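Local structure of L-tyrosine isonitrile synthase (Pseudomonas aeruginosa, 3E59) at residues 284-289 / 298-303; 51-54 / 59-62; 176-181 / 240-245; 65-70 / 131-136. The protein converts the amino group of L-tyrosine into an isonitrile, taking the carbon from D-ribulose 5-phosphate, in the biosynthesis of paerucumarin. All coordinates share one frame; numbering follows the deposited sequence. Where two conformers were deposited one is given.

Contact 1 (284-289 / 298-303); sequences VAVNTE and SEVLEL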
loop_
_atom_site.group_PDB
_atom_site.type_symbol
_atom_site.label_atom_id
_atom_site.label_comp_id
_atom_site.label_asym_id
_atom_site.label_seq_id
_atom_site.Cartn_x
_atom_site.Cartn_y
_atom_site.Cartn_z
ATOM N N VAL A 284 8.947 -10.545 2.692
ATOM C CA VAL A 284 9.178 -11.115 4.029
ATOM C C VAL A 284 10.039 -10.192 4.867
ATOM O O VAL A 284 10.934 -9.522 4.342
ATOM C CB VAL A 284 9.857 -12.524 4.000
ATOM C CG1 VAL A 284 8.936 -13.575 3.411
ATOM C CG2 VAL A 284 11.197 -12.492 3.259
ATOM N N ALA A 285 9.763 -10.163 6.166
ATOM C CA ALA A 285 10.608 -9.439 7.113
ATOM C C ALA A 285 11.887 -10.232 7.298
ATOM O O ALA A 285 11.860 -11.460 7.343
ATOM C CB ALA A 285 9.885 -9.250 8.445
ATOM N N VAL A 286 13.013 -9.531 7.356
ATOM C CA VAL A 286 14.314 -10.183 7.497
ATOM C C VAL A 286 15.100 -9.503 8.600
ATOM O O VAL A 286 15.306 -8.290 8.562
ATOM C CB VAL A 286 15.161 -10.151 6.178
ATOM C CG1 VAL A 286 16.497 -10.858 6.378
ATOM C CG2 VAL A 286 14.402 -10.779 5.015
ATOM N N ASN A 287 15.531 -10.295 9.579
ATOM C CA ASN A 287 16.420 -9.824 10.628
ATOM C C ASN A 287 17.860 -10.008 10.144
ATOM O O ASN A 287 18.313 -11.133 9.956
ATOM C CB ASN A 287 16.162 -10.615 11.914
ATOM C CG ASN A 287 16.735 -9.944 13.167
ATOM O OD1 ASN A 287 16.469 -10.389 14.276
ATOM N ND2 ASN A 287 17.517 -8.888 12.993
ATOM N N THR A 288 18.561 -8.901 9.907
ATOM C CA THR A 288 19.923 -8.950 9.371
ATOM C C THR A 288 20.753 -7.832 9.966
ATOM O O THR A 288 20.457 -6.656 9.749
ATOM C CB THR A 288 19.949 -8.836 7.826
ATOM N N GLU A 289 21.791 -8.218 10.707
ATOM C CA GLU A 289 22.649 -7.289 11.457
ATOM C C GLU A 289 21.839 -6.514 12.504
ATOM O O GLU A 289 21.989 -5.296 12.668
ATOM C CB GLU A 289 23.442 -6.366 10.515
ATOM C CG GLU A 289 24.460 -7.112 9.658
ATOM C CD GLU A 289 25.430 -6.187 8.951
ATOM O OE1 GLU A 289 25.060 -5.629 7.894
ATOM O OE2 GLU A 289 26.567 -6.029 9.451
ATOM N N SER A 298 12.550 -14.853 -2.329
ATOM C CA SER A 298 13.527 -15.480 -3.217
ATOM C C SER A 298 14.928 -14.894 -3.001
ATOM O O SER A 298 15.910 -15.632 -2.987
ATOM C CB SER A 298 13.096 -15.366 -4.683
ATOM O OG SER A 298 13.288 -14.058 -5.188
ATOM N N GLU A 299 15.012 -13.577 -2.796
ATOM C CA GLU A 299 16.303 -12.915 -2.584
ATOM C C GLU A 299 16.984 -13.346 -1.279
ATOM O O GLU A 299 18.198 -13.548 -1.249
ATOM C CB GLU A 299 16.163 -11.393 -2.646
ATOM N N VAL A 300 16.200 -13.490 -0.212
ATOM C CA VAL A 300 16.743 -13.874 1.093
ATOM C C VAL A 300 17.191 -15.352 1.130
ATOM O O VAL A 300 18.177 -15.681 1.787
ATOM C CB VAL A 300 15.789 -13.472 2.286
ATOM C CG1 VAL A 300 14.536 -14.324 2.320
ATOM C CG2 VAL A 300 16.516 -13.547 3.624
ATOM N N LEU A 301 16.484 -16.220 0.404
ATOM C CA LEU A 301 16.880 -17.630 0.266
ATOM C C LEU A 301 18.194 -17.767 -0.494
ATOM O O LEU A 301 19.003 -18.645 -0.189
ATOM C CB LEU A 301 15.801 -18.454 -0.444
ATOM C CG LEU A 301 14.414 -18.629 0.184
ATOM C CD1 LEU A 301 13.561 -19.464 -0.774
ATOM C CD2 LEU A 301 14.497 -19.285 1.568
ATOM N N GLU A 302 18.387 -16.899 -1.487
ATOM C CA GLU A 302 19.627 -16.830 -2.257
ATOM C C GLU A 302 20.808 -16.399 -1.397
ATOM O O GLU A 302 21.938 -16.838 -1.621
ATOM C CB GLU A 302 19.468 -15.884 -3.449
ATOM C CG GLU A 302 18.744 -16.508 -4.640
ATOM C CD GLU A 302 18.454 -15.517 -5.760
ATOM O OE1 GLU A 302 18.043 -14.369 -5.476
ATOM O OE2 GLU A 302 18.623 -15.899 -6.935
ATOM N N LEU A 303 20.538 -15.552 -0.405
ATOM C CA LEU A 303 21.555 -15.129 0.560
ATOM C C LEU A 303 21.717 -16.132 1.710
ATOM O O LEU A 303 22.567 -15.951 2.590
ATOM C CB LEU A 303 21.236 -13.728 1.097
ATOM C CG LEU A 303 21.249 -12.586 0.072
ATOM C CD1 LEU A 303 20.517 -11.369 0.601
ATOM C CD2 LEU A 303 22.671 -12.219 -0.365
#
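V284, V286 and V300 meet chiefly through their methyl groups, so neither ring nor planar polar group offers a face or an edge between these segments. One helix residue, V300, faces two strand residues separated by A285 and therefore on the same side of the strand, with the backbones nearest at V286 and V300, whose CA atoms are 7.8 Å apart. V286 and V300 meet end-on at their methyls: V300 CG2 approaches both branches of V286, lying 3.8 Å from V286 CG1 and equally far from V286 CG2, so that a single methyl faces the fork of the opposing valine. V286 presents this fork with CG1 anti to the backbone N (chi1 -179°) and CG2 beside that N. The other branch of V300 is used for V284: V300 CG1 lies 3.9 Å from V284 CG2, and these two side chains cross obliquely. On the helix, CG1 of V300 takes the crowded position between backbone N and carbonyl carbon (chi1 71°), which leaves CG2 anti to N and sends the two methyls to different strand residues. The contact is small, burying 107 Å² in all, yet its three residues are buried. Y317 of strand 313-318 packs beside both V284 and V300, and M295 of strand 292-295 beside V286. Strand 284-287 is hydrogen-bonded to these two strands in the four-stranded mixed sheet. Helix 297-302 leads from strand 292-295 to strand 306-310, which run parallel on the two edges of that sheet, and thus forms the helix of a beta-alpha-beta crossover packed on its middle strands.

Contact 2 (51-54 / 59-62); sequences AAFI and PIEF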
loop_
_atom_site.group_PDB
_atom_site.type_symbol
_atom_site.label_atom_id
_atom_site.label_comp_id
_atom_site.label_asym_id
_atom_site.label_seq_id
_atom_site.Cartn_x
_atom_site.Cartn_y
_atom_site.Cartn_z
ATOM N N ALA A 51 -2.382 21.712 7.151
ATOM C CA ALA A 51 -2.693 22.936 7.891
ATOM C C ALA A 51 -4.200 23.106 8.133
ATOM O O ALA A 51 -4.604 23.701 9.122
ATOM C CB ALA A 51 -2.117 24.150 7.174
ATOM N N ALA A 52 -5.017 22.568 7.230
ATOM C CA ALA A 52 -6.477 22.594 7.367
ATOM C C ALA A 52 -6.942 21.927 8.669
ATOM O O ALA A 52 -7.780 22.477 9.387
ATOM C CB ALA A 52 -7.130 21.941 6.168
ATOM N N PHE A 53 -6.393 20.751 8.970
ATOM C CA PHE A 53 -6.703 20.058 10.224
ATOM C C PHE A 53 -6.223 20.846 11.449
ATOM O O PHE A 53 -6.960 20.986 12.427
ATOM C CB PHE A 53 -6.120 18.635 10.229
ATOM C CG PHE A 53 -6.777 17.704 9.230
ATOM C CD1 PHE A 53 -8.034 17.155 9.489
ATOM C CD2 PHE A 53 -6.135 17.376 8.031
ATOM C CE1 PHE A 53 -8.653 16.304 8.564
ATOM C CE2 PHE A 53 -6.745 16.525 7.101
ATOM C CZ PHE A 53 -8.007 15.992 7.366
ATOM N N ILE A 54 -4.995 21.362 11.372
ATOM C CA ILE A 54 -4.354 22.068 12.491
ATOM C C ILE A 54 -5.087 23.363 12.861
ATOM O O ILE A 54 -5.275 23.660 14.046
ATOM C CB ILE A 54 -2.832 22.309 12.239
ATOM C CG1 ILE A 54 -2.111 20.967 12.055
ATOM C CG2 ILE A 54 -2.198 23.105 13.399
ATOM C CD1 ILE A 54 -0.648 21.084 11.706
ATOM N N PRO A 59 -7.782 16.324 14.817
ATOM C CA PRO A 59 -6.682 15.390 14.545
ATOM C C PRO A 59 -6.435 15.285 13.036
ATOM O O PRO A 59 -7.380 15.398 12.239
ATOM C CB PRO A 59 -7.180 14.054 15.128
ATOM C CG PRO A 59 -8.349 14.409 16.009
ATOM C CD PRO A 59 -8.951 15.650 15.414
ATOM N N ILE A 60 -5.179 15.099 12.646
ATOM C CA ILE A 60 -4.842 14.993 11.224
ATOM C C ILE A 60 -5.229 13.601 10.695
ATOM O O ILE A 60 -4.772 12.577 11.215
ATOM C CB ILE A 60 -3.343 15.285 10.978
ATOM C CG1 ILE A 60 -2.948 16.627 11.610
ATOM C CG2 ILE A 60 -3.007 15.271 9.466
ATOM C CD1 ILE A 60 -1.463 16.737 11.903
ATOM N N GLU A 61 -6.093 13.570 9.681
ATOM C CA GLU A 61 -6.511 12.317 9.044
ATOM C C GLU A 61 -5.607 11.974 7.860
ATOM O O GLU A 61 -5.310 12.838 7.004
ATOM C CB GLU A 61 -7.974 12.393 8.566
ATOM C CG GLU A 61 -9.010 12.645 9.669
ATOM C CD GLU A 61 -10.409 12.984 9.116
ATOM O OE1 GLU A 61 -10.877 12.314 8.167
ATOM O OE2 GLU A 61 -11.047 13.928 9.642
ATOM N N PHE A 62 -5.174 10.712 7.845
ATOM C CA PHE A 62 -4.478 10.078 6.729
ATOM C C PHE A 62 -5.324 8.915 6.203
ATOM O O PHE A 62 -5.898 8.149 6.981
ATOM C CB PHE A 62 -3.077 9.555 7.145
ATOM C CG PHE A 62 -2.159 10.627 7.663
ATOM C CD1 PHE A 62 -2.135 10.948 9.023
ATOM C CD2 PHE A 62 -1.319 11.327 6.796
ATOM C CE1 PHE A 62 -1.300 11.961 9.515
ATOM C CE2 PHE A 62 -0.488 12.331 7.268
ATOM C CZ PHE A 62 -0.481 12.661 8.631
#
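The turn from helix 35-55 into strand 60-64, the central strand of the five-stranded parallel sheet, is closed by F53 packing on P59, I60 and E61. The ring of F53 lies against the start of the strand, one face turned to its main chain: E61 N stands 3.7 Å above the ring plane, over the centre, and I60 CA covers the same ring nearer its root, 3.9 Å from F53 CG. With CG anti to its own carbonyl carbon (chi1 -68°), F53 turns off the helix toward this backbone. P59 O approaches obliquely, 3.3 Å from F53 CD1. At the far end of the ring E61 crosses at about a right angle, its chain running past the outer carbons. E61 CB is 3.8 Å from F53 CZ, and E61 OE2 comes within 3.5 Å of F53 CE1, the carboxylate plane turned 52° from that of the ring. Toward the helix, I60 CG1 touches F53 CB at 4.0 Å while its CG2 branch meets F53 CD2, so both I60 branches lie along the root of that side chain. Its tip goes on to I54, where I60 CD1 is 4.3 Å from I54 CG1. R250 also packs on F53. Helix 11-20 covers the aliphatic side, with V15 on I60 and L11 and P12 on I54, and Y104 touches both isoleucines. The strand is bound through I60 and F62 to strand 108-112 and its approach, and through E61 to I252 of strand 252-255; its place between them gives the 3-2-1-4-5 order known from Rossmann-type folds.

Contact 3 (176-181 / 240-245); sequences GGYAEP and WGALLA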
loop_
_atom_site.group_PDB
_atom_site.type_symbol
_atom_site.label_atom_id
_atom_site.label_comp_id
_atom_site.label_asym_id
_atom_site.label_seq_id
_atom_site.Cartn_x
_atom_site.Cartn_y
_atom_site.Cartn_z
ATOM N N GLY A 176 -19.161 0.909 -11.327
ATOM C CA GLY A 176 -20.236 1.737 -11.870
ATOM C C GLY A 176 -20.149 3.196 -11.456
ATOM O O GLY A 176 -20.395 4.097 -12.259
ATOM N N GLY A 177 -19.797 3.427 -10.198
ATOM C CA GLY A 177 -19.757 4.775 -9.659
ATOM C C GLY A 177 -18.462 5.518 -9.900
ATOM O O GLY A 177 -18.485 6.730 -10.101
ATOM N N TYR A 178 -17.342 4.789 -9.897
ATOM C CA TYR A 178 -16.004 5.392 -9.772
ATOM C C TYR A 178 -14.921 5.027 -10.817
ATOM O O TYR A 178 -13.914 5.736 -10.903
ATOM C CB TYR A 178 -15.471 5.193 -8.334
ATOM C CG TYR A 178 -16.211 6.061 -7.351
ATOM C CD1 TYR A 178 -15.952 7.430 -7.281
ATOM C CD2 TYR A 178 -17.215 5.537 -6.535
ATOM C CE1 TYR A 178 -16.658 8.255 -6.415
ATOM C CE2 TYR A 178 -17.933 6.365 -5.651
ATOM C CZ TYR A 178 -17.640 7.723 -5.604
ATOM O OH TYR A 178 -18.313 8.560 -4.746
ATOM N N ALA A 179 -15.115 3.962 -11.606
ATOM C CA ALA A 179 -14.091 3.556 -12.602
ATOM C C ALA A 179 -14.175 4.343 -13.905
ATOM O O ALA A 179 -15.267 4.697 -14.348
ATOM C CB ALA A 179 -14.166 2.064 -12.907
ATOM N N GLU A 180 -13.025 4.608 -14.525
ATOM C CA GLU A 180 -13.006 5.130 -15.893
ATOM C C GLU A 180 -12.868 3.920 -16.826
ATOM O O GLU A 180 -12.376 2.881 -16.395
ATOM C CB GLU A 180 -11.852 6.137 -16.095
ATOM C CG GLU A 180 -11.687 7.195 -14.993
ATOM C CD GLU A 180 -12.751 8.305 -14.992
ATOM O OE1 GLU A 180 -13.447 8.504 -16.014
ATOM O OE2 GLU A 180 -12.880 8.999 -13.953
ATOM N N PRO A 181 -13.318 4.029 -18.094
ATOM C CA PRO A 181 -13.101 2.932 -19.057
ATOM C C PRO A 181 -11.619 2.610 -19.279
ATOM O O PRO A 181 -10.774 3.513 -19.193
ATOM C CB PRO A 181 -13.704 3.476 -20.357
ATOM C CG PRO A 181 -14.687 4.524 -19.906
ATOM C CD PRO A 181 -14.056 5.151 -18.703
ATOM N N TRP A 240 -11.145 2.991 -6.547
ATOM C CA TRP A 240 -11.115 2.971 -5.070
ATOM C C TRP A 240 -10.615 4.302 -4.507
ATOM O O TRP A 240 -11.211 4.857 -3.582
ATOM C CB TRP A 240 -10.230 1.813 -4.582
ATOM C CG TRP A 240 -10.158 1.547 -3.066
ATOM C CD1 TRP A 240 -9.020 1.283 -2.343
ATOM C CD2 TRP A 240 -11.248 1.482 -2.121
ATOM N NE1 TRP A 240 -9.329 1.057 -1.016
ATOM C CE2 TRP A 240 -10.685 1.171 -0.851
ATOM C CE3 TRP A 240 -12.634 1.644 -2.222
ATOM C CZ2 TRP A 240 -11.466 1.030 0.310
ATOM C CZ3 TRP A 240 -13.413 1.517 -1.049
ATOM C CH2 TRP A 240 -12.821 1.208 0.191
ATOM N N GLY A 241 -9.524 4.816 -5.074
ATOM C CA GLY A 241 -9.006 6.132 -4.685
ATOM C C GLY A 241 -10.010 7.265 -4.851
ATOM O O GLY A 241 -10.131 8.144 -3.980
ATOM N N ALA A 242 -10.727 7.243 -5.977
ATOM C CA ALA A 242 -11.762 8.232 -6.273
ATOM C C ALA A 242 -12.943 8.147 -5.296
ATOM O O ALA A 242 -13.421 9.171 -4.781
ATOM C CB ALA A 242 -12.230 8.084 -7.715
ATOM N N LEU A 243 -13.388 6.918 -5.028
ATOM C CA LEU A 243 -14.377 6.662 -3.992
ATOM C C LEU A 243 -13.947 7.255 -2.639
ATOM O O LEU A 243 -14.712 7.968 -2.004
ATOM C CB LEU A 243 -14.675 5.151 -3.886
ATOM C CG LEU A 243 -15.690 4.710 -2.813
ATOM C CD1 LEU A 243 -16.422 3.436 -3.210
ATOM C CD2 LEU A 243 -15.040 4.550 -1.430
ATOM N N LEU A 244 -12.718 6.976 -2.217
ATOM C CA LEU A 244 -12.202 7.484 -0.945
ATOM C C LEU A 244 -12.006 9.006 -0.904
ATOM O O LEU A 244 -12.026 9.602 0.177
ATOM C CB LEU A 244 -10.871 6.799 -0.604
ATOM C CG LEU A 244 -10.866 5.292 -0.360
ATOM C CD1 LEU A 244 -9.422 4.748 -0.395
ATOM C CD2 LEU A 244 -11.564 4.975 0.964
ATOM N N ALA A 245 -11.790 9.637 -2.063
ATOM C CA ALA A 245 -11.690 11.109 -2.099
ATOM C C ALA A 245 -13.034 11.763 -1.763
ATOM O O ALA A 245 -13.084 12.857 -1.202
ATOM C CB ALA A 245 -11.154 11.602 -3.440
HETATM O O HOH W 1 -17.726 7.818 -2.028
#
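Y178 supplies the whole of one side of this contact, laying its ring on the backbone of A242 and L243. The leading interaction is a CH-pi contact: L243 CA stands 3.6 Å from the centroid of the Y178 ring and only 6° off its normal. L243 N is over the same face, toward the CD1 side, and together these two atoms set the face of the ring against the helix backbone. Apolar packing extends this on two flanks of the ring. A242 CB touches Y178 CD1 at 3.8 Å, while L243 CB reaches Y178 CD2 at 3.7 Å, and the L243 side chain carries on across the ring direction at about a right angle, its CD1 lying 4.0 Å from Y178 CD2. L243 follows this course with CG anti to the backbone N (chi1 179°).

Between the two segments the polar link is made by water at the hydroxyl end. Y178 OH is hydrogen-bonded to D246 OD2, three residues beyond L243 on the same helix, and also to a water 2.9 Å away. The same water donates to L243 O at 3.0 Å. With its ring on the main chain and its oxygen held by two partners, Y178 has little scope to turn.

A239 extends the surface under Y178, and E180 O accepts a hydrogen bond from Q235 NE2. The contact is a helix end resting on a helix: Y178, the C-terminal residue of helix 167-178, packs its ring on the main chain of the long helix 219-247, just before the chain turns into helix 182-189.

Contact 4 (65-70 / 131-136); sequences PAFPAK and SAYQDA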
loop_
_atom_site.group_PDB
_atom_site.type_symbol
_atom_site.label_atom_id
_atom_site.label_comp_id
_atom_site.label_asym_id
_atom_site.label_seq_id
_atom_site.Cartn_x
_atom_site.Cartn_y
_atom_site.Cartn_z
ATOM N N PRO A 65 -4.597 3.460 1.028
ATOM C CA PRO A 65 -5.011 2.239 0.346
ATOM C C PRO A 65 -3.856 1.238 0.342
ATOM O O PRO A 65 -2.797 1.501 -0.268
ATOM C CB PRO A 65 -5.323 2.722 -1.087
ATOM C CG PRO A 65 -5.350 4.211 -1.008
ATOM C CD PRO A 65 -4.376 4.549 0.062
ATOM N N ALA A 66 -4.047 0.113 1.030
ATOM C CA ALA A 66 -2.963 -0.846 1.279
ATOM C C ALA A 66 -3.477 -2.099 1.995
ATOM O O ALA A 66 -4.646 -2.173 2.370
ATOM C CB ALA A 66 -1.861 -0.195 2.118
ATOM N N PHE A 67 -2.581 -3.067 2.189
ATOM C CA PHE A 67 -2.873 -4.309 2.912
ATOM C C PHE A 67 -4.079 -5.074 2.341
ATOM O O PHE A 67 -5.061 -5.327 3.062
ATOM C CB PHE A 67 -3.062 -4.042 4.413
ATOM C CG PHE A 67 -1.845 -3.484 5.111
ATOM C CD1 PHE A 67 -1.691 -2.090 5.285
ATOM C CD2 PHE A 67 -0.883 -4.339 5.648
ATOM C CE1 PHE A 67 -0.579 -1.571 5.962
ATOM C CE2 PHE A 67 0.233 -3.834 6.311
ATOM C CZ PHE A 67 0.384 -2.449 6.476
ATOM N N PRO A 68 -4.022 -5.433 1.045
ATOM C CA PRO A 68 -5.151 -6.141 0.424
ATOM C C PRO A 68 -5.242 -7.619 0.809
ATOM O O PRO A 68 -6.312 -8.106 1.168
ATOM C CB PRO A 68 -4.866 -6.002 -1.083
ATOM C CG PRO A 68 -3.394 -5.912 -1.185
ATOM C CD PRO A 68 -2.943 -5.164 0.074
ATOM N N ALA A 69 -4.121 -8.322 0.684
ATOM C CA ALA A 69 -4.020 -9.753 0.926
ATOM C C ALA A 69 -2.614 -10.082 0.538
ATOM O O ALA A 69 -1.980 -9.322 -0.194
ATOM C CB ALA A 69 -4.993 -10.547 0.046
ATOM N N LYS A 70 -2.118 -11.211 1.030
ATOM C CA LYS A 70 -0.804 -11.694 0.632
ATOM C C LYS A 70 -0.804 -12.062 -0.863
ATOM O O LYS A 70 -1.836 -12.473 -1.413
ATOM C CB LYS A 70 -0.423 -12.897 1.496
ATOM C CG LYS A 70 0.936 -12.793 2.200
ATOM C CD LYS A 70 0.942 -11.821 3.348
ATOM C CE LYS A 70 2.113 -12.084 4.288
ATOM N NZ LYS A 70 3.103 -10.977 4.383
ATOM N N SER A 131 -11.234 -12.024 3.100
ATOM C CA SER A 131 -11.923 -11.910 4.386
ATOM C C SER A 131 -11.075 -12.401 5.559
ATOM O O SER A 131 -11.084 -11.785 6.613
ATOM C CB SER A 131 -13.266 -12.640 4.357
ATOM O OG SER A 131 -14.254 -11.840 3.736
ATOM N N ALA A 132 -10.357 -13.509 5.372
ATOM C CA ALA A 132 -9.462 -14.046 6.406
ATOM C C ALA A 132 -8.285 -13.096 6.695
ATOM O O ALA A 132 -7.902 -12.893 7.858
ATOM C CB ALA A 132 -8.959 -15.419 6.007
ATOM N N TYR A 133 -7.722 -12.516 5.636
ATOM C CA TYR A 133 -6.643 -11.540 5.774
ATOM C C TYR A 133 -7.110 -10.270 6.490
ATOM O O TYR A 133 -6.391 -9.745 7.353
ATOM C CB TYR A 133 -6.041 -11.201 4.408
ATOM C CG TYR A 133 -4.805 -10.323 4.458
ATOM C CD1 TYR A 133 -4.911 -8.930 4.389
ATOM C CD2 TYR A 133 -3.526 -10.888 4.560
ATOM C CE1 TYR A 133 -3.779 -8.115 4.422
ATOM C CE2 TYR A 133 -2.384 -10.083 4.600
ATOM C CZ TYR A 133 -2.523 -8.699 4.534
ATOM O OH TYR A 133 -1.406 -7.902 4.558
ATOM N N GLN A 134 -8.297 -9.792 6.104
ATOM C CA GLN A 134 -8.947 -8.638 6.731
ATOM C C GLN A 134 -9.088 -8.833 8.240
ATOM O O GLN A 134 -8.691 -7.972 9.028
ATOM C CB GLN A 134 -10.328 -8.386 6.105
ATOM C CG GLN A 134 -10.311 -7.560 4.808
ATOM C CD GLN A 134 -11.699 -7.317 4.209
ATOM O OE1 GLN A 134 -11.827 -7.026 3.020
ATOM N NE2 GLN A 134 -12.738 -7.439 5.028
ATOM N N ASP A 135 -9.643 -9.982 8.621
ATOM C CA ASP A 135 -9.929 -10.326 10.018
ATOM C C ASP A 135 -8.641 -10.458 10.816
ATOM O O ASP A 135 -8.563 -10.008 11.959
ATOM C CB ASP A 135 -10.739 -11.639 10.112
ATOM C CG ASP A 135 -12.141 -11.526 9.514
ATOM O OD1 ASP A 135 -12.644 -10.396 9.341
ATOM O OD2 ASP A 135 -12.746 -12.583 9.214
ATOM N N ALA A 136 -7.640 -11.082 10.202
ATOM C CA ALA A 136 -6.344 -11.296 10.837
ATOM C C ALA A 136 -5.546 -9.991 10.987
ATOM O O ALA A 136 -4.828 -9.812 11.974
ATOM C CB ALA A 136 -5.543 -12.337 10.065
#
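A69 and Y133 bring the two backbones nearest, with 5.8 Å between their CA atoms, where an irregular loop passes a regular helix. F67 has left-handed backbone angles (phi 55°, psi 58°) and A69 is almost fully extended; the CB atoms of P68 and A69 point away from the helix, so around these residues it is mainly main chain that meets Y133. The ring lies flat on that chain: A69 CA makes a CH-pi contact 3.6 Å from the Y133 centroid, 10° off the normal. Loop carbonyls line one flank. F67 O sits at the ring edge near its plane, 3.4 Å from Y133 CE1, and P68 O approaches Y133 CD1 obliquely at 3.6 Å. F67 O is itself hydrogen-bonded to S114 OG. Segment 65-70 follows central strand 60-64 of the parallel sheet, at the C-terminal end of its strands, where Rossmann-type folds commonly place their active sites; helix 127-144 packs against this loop. On the other flank K70 crosses Y133 at about a right angle, its CD 4.0 Å from Y133 CE2. Y133 has CG anti to the backbone N, which directs the ring from the helix to the loop; its OH lies in the plane of the F67 ring, 3.8 Å from F67 CD2. Both polar ends converge on E86 of helix 84-103: Y133 OH is hydrogen-bonded to E86 OE2, and K70 NZ forms a salt bridge with E86 OE1.

In the fold
Contact 2 comes first along the chain, then contact 4, contact 3 and contact 1, each closing before the next opens. Strand 60-64 ties the first two together: contact 2 lies at its beginning and contact 4 uses the loop just beyond it, their centres 26 Å apart. Contacts 3 and 4 touch, since P65 packs on W240 and L244 of helix 219-247, which is followed by strand 252-255 of the parallel sheet. Contact 1 belongs to the separate mixed sheet, 38 Å from contact 2 between centres and across the chain's centre. Contact 4, its centre about 11 Å from that of the chain, comes within about 6 Å of contact 1 between nearest atoms in this monomeric enzyme.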